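Local coordinates for protein putative hydrolase (Chromobacterium violaceum, PDB 3MCW) that is probably a hydrolase of the isochorismatase family, built on a parallel-sheet alpha/beta fold, at residues T89-Q94 with T102-L107; I18-A23 with Q36-C41; D11-L16 with G192-A197. All coordinates share one frame; numbering follows the deposited sequence. Where two conformers were deposited one is given.

Contact 1. Residues T89-Q94 with T102-L107. With EDO (1,2-ethanediol), chain L.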
loop_
_atom_site.group_PDB
_atom_site.type_symbol
_atom_site.label_atom_id
_atom_site.label_comp_id
_atom_site.label_asym_id
_atom_site.label_seq_id
_atom_site.Cartn_x
_atom_site.Cartn_y
_atom_site.Cartn_z
ATOM N N THR A 89 -22.698 2.814 10.661
ATOM C CA THR A 89 -21.599 1.914 10.955
ATOM C C THR A 89 -20.276 2.664 11.084
ATOM O O THR A 89 -19.875 3.382 10.181
ATOM C CB THR A 89 -21.467 0.832 9.905
ATOM O OG1 THR A 89 -22.731 0.171 9.772
ATOM C CG2 THR A 89 -20.351 -0.155 10.195
ATOM N N VAL A 90 -19.624 2.460 12.216
ATOM C CA VAL A 90 -18.278 2.973 12.484
ATOM C C VAL A 90 -17.409 1.777 12.826
ATOM O O VAL A 90 -17.785 0.982 13.699
ATOM C CB VAL A 90 -18.274 3.979 13.669
ATOM C CG1 VAL A 90 -16.854 4.455 13.965
ATOM C CG2 VAL A 90 -19.214 5.158 13.410
ATOM N N ILE A 91 -16.289 1.626 12.121
ATOM C CA ILE A 91 -15.326 0.570 12.349
ATOM C C ILE A 91 -14.018 1.186 12.765
ATOM O O ILE A 91 -13.460 2.024 12.053
ATOM C CB ILE A 91 -15.129 -0.333 11.134
ATOM C CG1 ILE A 91 -16.460 -1.032 10.780
ATOM C CG2 ILE A 91 -14.005 -1.318 11.326
ATOM C CD1 ILE A 91 -16.423 -1.875 9.549
ATOM N N ALA A 92 -13.526 0.806 13.937
ATOM C CA ALA A 92 -12.276 1.283 14.457
ATOM C C ALA A 92 -11.121 0.385 14.018
ATOM O O ALA A 92 -11.248 -0.849 13.997
ATOM C CB ALA A 92 -12.315 1.334 16.008
ATOM N N LYS A 93 -9.996 0.988 13.706
ATOM C CA LYS A 93 -8.781 0.250 13.344
ATOM C C LYS A 93 -7.610 0.765 14.142
ATOM O O LYS A 93 -7.624 1.878 14.651
ATOM C CB LYS A 93 -8.481 0.413 11.849
ATOM C CG LYS A 93 -8.041 1.805 11.419
ATOM C CD LYS A 93 -7.865 1.892 9.886
ATOM C CE LYS A 93 -7.484 3.269 9.369
ATOM N NZ LYS A 93 -6.200 3.711 9.842
ATOM N N GLN A 94 -6.548 -0.041 14.225
ATOM C CA GLN A 94 -5.332 0.343 14.943
ATOM C C GLN A 94 -4.117 0.356 14.045
ATOM O O GLN A 94 -3.061 0.717 14.513
ATOM C CB GLN A 94 -5.075 -0.574 16.122
ATOM C CG GLN A 94 -6.081 -0.392 17.213
ATOM C CD GLN A 94 -5.680 -1.109 18.481
ATOM O OE1 GLN A 94 -4.525 -1.044 18.947
ATOM N NE2 GLN A 94 -6.626 -1.794 19.054
ATOM N N THR A 102 -9.964 -5.861 11.570
ATOM C CA THR A 102 -11.331 -5.539 11.602
ATOM C C THR A 102 -12.094 -6.568 10.832
ATOM O O THR A 102 -11.549 -7.426 10.138
ATOM C CB THR A 102 -11.611 -4.184 10.983
ATOM O OG1 THR A 102 -11.586 -4.334 9.570
ATOM C CG2 THR A 102 -10.570 -3.130 11.433
ATOM N N GLY A 103 -13.399 -6.452 10.951
ATOM C CA GLY A 103 -14.294 -7.290 10.194
ATOM C C GLY A 103 -14.686 -6.682 8.865
ATOM O O GLY A 103 -15.759 -7.011 8.344
ATOM N N LEU A 104 -13.862 -5.793 8.293
ATOM C CA LEU A 104 -14.385 -5.046 7.149
ATOM C C LEU A 104 -14.640 -5.917 5.942
ATOM O O LEU A 104 -15.707 -5.846 5.322
ATOM C CB LEU A 104 -13.448 -3.879 6.799
ATOM C CG LEU A 104 -13.857 -3.035 5.581
ATOM C CD1 LEU A 104 -15.219 -2.375 5.735
ATOM C CD2 LEU A 104 -12.782 -1.996 5.283
ATOM N N GLU A 105 -13.649 -6.711 5.549
ATOM C CA GLU A 105 -13.807 -7.512 4.347
ATOM C C GLU A 105 -15.013 -8.462 4.440
ATOM O O GLU A 105 -15.831 -8.543 3.513
ATOM C CB GLU A 105 -12.547 -8.318 4.013
ATOM C CG GLU A 105 -12.691 -9.095 2.725
ATOM C CD GLU A 105 -11.507 -9.982 2.373
ATOM O OE1 GLU A 105 -10.540 -10.057 3.151
ATOM O OE2 GLU A 105 -11.567 -10.598 1.294
ATOM N N ALA A 106 -15.122 -9.160 5.575
ATOM C CA ALA A 106 -16.231 -10.099 5.720
ATOM C C ALA A 106 -17.586 -9.387 5.695
ATOM O O ALA A 106 -18.558 -9.907 5.154
ATOM C CB ALA A 106 -16.054 -10.930 6.989
ATOM N N LEU A 107 -17.670 -8.212 6.309
ATOM C CA LEU A 107 -18.910 -7.445 6.307
ATOM C C LEU A 107 -19.294 -7.045 4.885
ATOM O O LEU A 107 -20.452 -7.159 4.467
ATOM C CB LEU A 107 -18.741 -6.204 7.215
ATOM C CG LEU A 107 -19.945 -5.282 7.229
ATOM C CD1 LEU A 107 -21.135 -5.953 7.890
ATOM C CD2 LEU A 107 -19.589 -3.943 7.889
HETATM C C1 EDO L . -23.353 -0.329 5.930
HETATM O O1 EDO L . -22.522 0.303 6.869
HETATM C C2 EDO L . -24.724 0.280 6.104
HETATM O O2 EDO L . -24.737 1.607 5.553
#

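Contact 2. Residues I18-A23 with Q36-C41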
loop_
_atom_site.group_PDB
_atom_site.type_symbol
_atom_site.label_atom_id
_atom_site.label_comp_id
_atom_site.label_asym_id
_atom_site.label_seq_id
_atom_site.Cartn_x
_atom_site.Cartn_y
_atom_site.Cartn_z
ATOM N N ILE A 18 -12.352 7.605 5.575
ATOM C CA ILE A 18 -11.206 7.148 6.355
ATOM C C ILE A 18 -10.596 8.230 7.235
ATOM O O ILE A 18 -10.025 9.209 6.747
ATOM C CB ILE A 18 -10.181 6.495 5.421
ATOM C CG1 ILE A 18 -10.802 5.262 4.743
ATOM C CG2 ILE A 18 -8.850 6.220 6.190
ATOM C CD1 ILE A 18 -9.896 4.688 3.659
ATOM N N ASP A 19 -10.717 8.017 8.531
ATOM C CA ASP A 19 -9.910 8.680 9.535
ATOM C C ASP A 19 -10.025 10.213 9.563
ATOM O O ASP A 19 -9.075 10.908 9.898
ATOM C CB ASP A 19 -8.426 8.280 9.427
ATOM C CG ASP A 19 -8.159 6.820 9.658
ATOM O OD1 ASP A 19 -9.058 6.053 10.008
ATOM O OD2 ASP A 19 -6.974 6.412 9.435
HETATM N N MSE A 20 -11.213 10.716 9.275
HETATM C CA MSE A 20 -11.465 12.162 9.217
HETATM C C MSE A 20 -11.745 12.682 10.622
HETATM O O MSE A 20 -12.857 13.063 10.953
HETATM C CB MSE A 20 -12.582 12.470 8.236
HETATM C CG MSE A 20 -12.134 12.265 6.810
HETATM SE SE MSE A 20 -10.846 13.595 6.202
HETATM C CE MSE A 20 -12.375 14.852 5.817
ATOM N N GLN A 21 -10.690 12.687 11.417
ATOM C CA GLN A 21 -10.678 13.003 12.831
ATOM C C GLN A 21 -9.896 14.292 13.055
ATOM O O GLN A 21 -9.051 14.697 12.254
ATOM C CB GLN A 21 -10.114 11.843 13.639
ATOM C CG GLN A 21 -11.021 10.623 13.648
ATOM C CD GLN A 21 -10.262 9.347 13.922
ATOM O OE1 GLN A 21 -9.842 8.665 12.981
ATOM N NE2 GLN A 21 -10.059 9.022 15.210
ATOM N N GLN A 22 -10.209 14.958 14.162
ATOM C CA GLN A 22 -9.642 16.272 14.434
ATOM C C GLN A 22 -8.124 16.233 14.621
ATOM O O GLN A 22 -7.460 17.245 14.418
ATOM C CB GLN A 22 -10.343 16.923 15.612
ATOM C CG GLN A 22 -11.826 17.204 15.293
ATOM C CD GLN A 22 -12.630 17.696 16.460
ATOM O OE1 GLN A 22 -12.123 18.400 17.287
ATOM N NE2 GLN A 22 -13.891 17.288 16.537
ATOM N N ALA A 23 -7.574 15.062 14.920
ATOM C CA ALA A 23 -6.133 14.834 15.021
ATOM C C ALA A 23 -5.366 15.416 13.872
ATOM O O ALA A 23 -4.261 15.943 14.068
ATOM C CB ALA A 23 -5.840 13.327 15.085
ATOM N N GLN A 36 -10.344 22.127 0.760
ATOM C CA GLN A 36 -11.771 21.850 0.617
ATOM C C GLN A 36 -12.115 20.361 0.736
ATOM O O GLN A 36 -13.252 19.974 0.476
ATOM C CB GLN A 36 -12.280 22.374 -0.733
ATOM C CG GLN A 36 -12.257 23.907 -0.878
ATOM C CD GLN A 36 -12.271 24.652 0.458
ATOM O OE1 GLN A 36 -12.857 24.196 1.442
ATOM N NE2 GLN A 36 -11.604 25.804 0.491
ATOM N N ALA A 37 -11.149 19.514 1.119
ATOM C CA ALA A 37 -11.429 18.081 1.188
ATOM C C ALA A 37 -12.601 17.773 2.099
ATOM O O ALA A 37 -13.418 16.905 1.811
ATOM C CB ALA A 37 -10.192 17.295 1.651
ATOM N N GLU A 38 -12.670 18.451 3.248
ATOM C CA GLU A 38 -13.767 18.214 4.202
ATOM C C GLU A 38 -15.109 18.482 3.579
ATOM O O GLU A 38 -16.060 17.740 3.777
ATOM C CB GLU A 38 -13.632 19.093 5.429
ATOM C CG GLU A 38 -12.491 18.727 6.396
ATOM C CD GLU A 38 -11.095 19.246 6.021
ATOM O OE1 GLU A 38 -10.870 19.763 4.906
ATOM O OE2 GLU A 38 -10.222 19.088 6.894
ATOM N N GLN A 39 -15.209 19.585 2.851
ATOM C CA GLN A 39 -16.443 19.927 2.172
ATOM C C GLN A 39 -16.798 18.922 1.089
ATOM O O GLN A 39 -17.962 18.587 0.914
ATOM C CB GLN A 39 -16.338 21.338 1.610
ATOM C CG GLN A 39 -16.472 22.392 2.690
ATOM N N ALA A 40 -15.808 18.407 0.360
ATOM C CA ALA A 40 -16.066 17.393 -0.662
ATOM C C ALA A 40 -16.599 16.124 0.008
ATOM O O ALA A 40 -17.560 15.522 -0.435
ATOM C CB ALA A 40 -14.808 17.096 -1.463
ATOM N N CYS A 41 -15.970 15.721 1.109
ATOM C CA CYS A 41 -16.438 14.559 1.893
ATOM C C CYS A 41 -17.841 14.779 2.440
ATOM O O CYS A 41 -18.669 13.874 2.387
ATOM C CB CYS A 41 -15.514 14.196 3.021
ATOM S SG CYS A 41 -13.935 13.500 2.496
#

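Contact 3. Residues D11-L16 with G192-A197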
loop_
_atom_site.group_PDB
_atom_site.type_symbol
_atom_site.label_atom_id
_atom_site.label_comp_id
_atom_site.label_asym_id
_atom_site.label_seq_id
_atom_site.Cartn_x
_atom_site.Cartn_y
_atom_site.Cartn_z
ATOM N N ASP A 11 -25.910 -1.047 -7.909
ATOM C CA ASP A 11 -26.870 -0.053 -7.449
ATOM C C ASP A 11 -26.661 0.300 -5.965
ATOM O O ASP A 11 -27.479 1.008 -5.359
ATOM C CB ASP A 11 -28.320 -0.457 -7.718
ATOM C CG ASP A 11 -28.759 -1.689 -6.939
ATOM O OD1 ASP A 11 -28.014 -2.219 -6.094
ATOM O OD2 ASP A 11 -29.880 -2.145 -7.219
ATOM N N LYS A 12 -25.577 -0.180 -5.353
ATOM C CA LYS A 12 -25.337 0.010 -3.931
ATOM C C LYS A 12 -23.879 0.299 -3.624
ATOM O O LYS A 12 -23.310 -0.298 -2.725
ATOM C CB LYS A 12 -25.875 -1.188 -3.121
ATOM C CG LYS A 12 -25.350 -2.543 -3.560
ATOM C CD LYS A 12 -25.946 -3.690 -2.744
ATOM C CE LYS A 12 -25.421 -5.023 -3.234
ATOM N NZ LYS A 12 -25.954 -6.227 -2.515
ATOM N N PRO A 13 -23.249 1.263 -4.334
ATOM C CA PRO A 13 -21.874 1.598 -3.998
ATOM C C PRO A 13 -21.813 2.085 -2.558
ATOM O O PRO A 13 -22.690 2.826 -2.083
ATOM C CB PRO A 13 -21.542 2.701 -5.007
ATOM C CG PRO A 13 -22.868 3.351 -5.303
ATOM C CD PRO A 13 -23.836 2.205 -5.307
ATOM N N LEU A 14 -20.739 1.719 -1.872
ATOM C CA LEU A 14 -20.568 1.981 -0.456
ATOM C C LEU A 14 -19.524 3.080 -0.248
ATOM O O LEU A 14 -18.398 2.976 -0.745
ATOM C CB LEU A 14 -20.172 0.684 0.281
ATOM C CG LEU A 14 -20.011 0.817 1.805
ATOM C CD1 LEU A 14 -20.437 -0.446 2.533
ATOM C CD2 LEU A 14 -18.583 1.199 2.217
ATOM N N LEU A 15 -19.890 4.094 0.522
ATOM C CA LEU A 15 -18.975 5.213 0.864
ATOM C C LEU A 15 -18.185 4.860 2.082
ATOM O O LEU A 15 -18.758 4.556 3.139
ATOM C CB LEU A 15 -19.801 6.479 1.128
ATOM C CG LEU A 15 -18.979 7.733 1.418
ATOM C CD1 LEU A 15 -18.140 8.182 0.214
ATOM C CD2 LEU A 15 -19.932 8.864 1.844
ATOM N N LEU A 16 -16.860 4.859 1.939
ATOM C CA LEU A 16 -15.915 4.514 2.976
ATOM C C LEU A 16 -15.074 5.739 3.303
ATOM O O LEU A 16 -14.243 6.151 2.480
ATOM C CB LEU A 16 -15.016 3.359 2.485
ATOM C CG LEU A 16 -14.130 2.710 3.537
ATOM C CD1 LEU A 16 -14.960 1.915 4.523
ATOM C CD2 LEU A 16 -13.104 1.794 2.847
ATOM N N GLY A 192 -26.837 9.659 -9.767
ATOM C CA GLY A 192 -28.075 9.999 -10.433
ATOM C C GLY A 192 -28.447 9.127 -11.612
ATOM O O GLY A 192 -29.585 9.187 -12.055
ATOM N N ASN A 193 -27.487 8.352 -12.125
ATOM C CA ASN A 193 -27.702 7.453 -13.263
ATOM C C ASN A 193 -27.999 6.018 -12.870
ATOM O O ASN A 193 -28.365 5.211 -13.732
ATOM C CB ASN A 193 -26.512 7.500 -14.227
ATOM C CG ASN A 193 -26.297 8.860 -14.838
ATOM O OD1 ASN A 193 -25.148 9.270 -15.067
ATOM N ND2 ASN A 193 -27.377 9.578 -15.083
ATOM N N ILE A 194 -27.926 5.696 -11.579
ATOM C CA ILE A 194 -28.157 4.332 -11.147
ATOM C C ILE A 194 -29.575 3.888 -11.472
ATOM O O ILE A 194 -29.786 2.804 -12.011
ATOM C CB ILE A 194 -27.871 4.176 -9.656
ATOM C CG1 ILE A 194 -26.356 4.296 -9.433
ATOM C CG2 ILE A 194 -28.411 2.815 -9.127
ATOM C CD1 ILE A 194 -25.968 4.280 -7.995
ATOM N N ALA A 195 -30.550 4.710 -11.116
ATOM C CA ALA A 195 -31.952 4.290 -11.218
ATOM C C ALA A 195 -32.332 3.876 -12.639
ATOM O O ALA A 195 -33.012 2.879 -12.840
ATOM C CB ALA A 195 -32.885 5.402 -10.708
ATOM N N GLY A 196 -31.871 4.652 -13.621
ATOM C CA GLY A 196 -32.201 4.445 -15.004
ATOM C C GLY A 196 -31.500 3.279 -15.637
ATOM O O GLY A 196 -31.900 2.873 -16.749
ATOM N N ALA A 197 -30.497 2.734 -14.954
ATOM C CA ALA A 197 -29.712 1.617 -15.438
ATOM C C ALA A 197 -30.265 0.284 -14.957
ATOM O O ALA A 197 -29.686 -0.760 -15.262
ATOM C CB ALA A 197 -28.255 1.775 -14.979
#

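Contact 1. Residues T89-Q94 with T102-L107
T102 OG1 is gripped from two directions: it accepts from L104 N at 3.0 Å, with an angle of 147° at the hydrogen, and it bonds to the carbonyl of A98 in the preceding loop. The first bond closes an ST turn just ahead of the helix, which begins after the N-cap residue G103. With OG1 held between the backbone N and the carbonyl carbon (chi1 78° in the conformer described), T102 offers its carbon side to strand 89-93. Its CG2 methyl sits 3.5 Å from A92 O and also brushes K93 CB, while T102 CB meets I91 CG2 at 3.8 Å.

I91 carries most of the remaining packing. Its CG2 branch serves T102; its other branch runs out extended to CD1, which reaches L104 CD1 at 4.0 Å and L107 CD2 at 4.1 Å. The I91 and L104 side chains cross at about a right angle, whereas I91 and L107 pass in opposite directions. T89 OG1 lies 2.9 Å from O1 of a 1,2-ethanediol, probably a crystallisation additive.

K93 turns its amine away from the helix, to a salt bridge with D19 and hydrogen bonds to H60 and S126. This grouping is consistent with the Asp-Lys-Cys site of the family, S126 probably standing where the cysteine would be. The contact thus divides its chemistry: methyl groups join edge strand to helix, the threonine hydroxyl ties the first helical residue, L104, to the preceding loop through A98, and the lysine amine is carried away from the helix, to D19 and its neighbours.

Contact 2. Residues I18-A23 with Q36-C41
The E38 carboxylate has the terminal methyl of M20 above one face, shifted to the side of its own CG: M20 CE lies 4.6 Å from E38 CD but 3.9 Å from E38 CG. Charge is dealt with on the oxygens, where OE2 forms salt bridges with K79 and R32, so the flat group is polar at its end and presents its aliphatic stem to M20. M20, modelled as selenomethionine, has its second touch on the same helix one turn later, C41 SG standing 3.9 Å from its CE. One methyl therefore meets two side chains three residues apart, and no other atom of M20 comes as near to residues 36-41.

Two bends bring CE there, at chi2 (-70°) and chi3 (-82°), in the one of two deposited conformers described here. The backbone helps to turn the residue: M20 is the centre of an inverse gamma turn, closed by a weak bond from Q21 N to D19 O at 2.8 Å, where the chain leaves strand 14-18.

This buried packing joins the loop following the first strand to the first turns of the helix that comes next. Beyond the pair, M20 also touches V121 of strand 115-121, F149 of strand 140-149 and V82 of a loop; A37 and E38 share F149, and C41 rests on A119, which places helix 37-51 over these strands.

Contact 3. Residues D11-L16 with G192-A197
I194, in the tail after helix 184-191, packs against D11 and P13 on the approach to strand 14-18, an inner strand of the six-stranded parallel sheet of this isochorismatase-like alpha/beta/alpha fold. From its CB, which points toward the other segment, the side chain divides. The CG2 methyl, anti to the backbone N, meets D11 near its backbone, at 3.6 Å from D11 CB and 3.7 Å from D11 CA. The other branch passes through CG1 and extends (chi2 175°) to CD1, which ends 4.0 Å from CD of the P13 ring.

D11 gives this contact its carbon atoms alone. Its carboxylate leads away from I194, since CG lies between the backbone N and the carbonyl carbon (chi1 65°). The CB of P13 points toward residues 192-197; P13 also touches F8 and E115, and its carbonyl accepts from W48 NE1 of helix 37-51. A 1,2-ethanediol, probably from the crystallisation liquor, lies about 4 Å from the I194 side chain.

The contact thus brings together two chain ends that are far apart in sequence, through one isoleucine. Past I194 the tail curls into a short 3-10 turn, in which A197 N bonds to I194 O at 3.0 Å.

How the contacts relate
Contact 2 is the buried one; contacts 1 and 3 are partly buried, contact 1 at an edge strand of the sheet and the centre of contact 3 about 18 Å from that of the chain. Contacts 2 and 3 lie just beyond opposite ends of strand 14-18, while contact 1 uses strand 89-93 of the same sheet. All three join their segments by apolar touches, but the polar groups beside them differ: a threonine hydroxyl at a helix start in contact 1, a buried glutamate with outside cations in contact 2, an exposed aspartate in contact 3. Contacts 1 and 2 meet directly through K93 and D19, whereas contact 3 touches neither side chain of that pair.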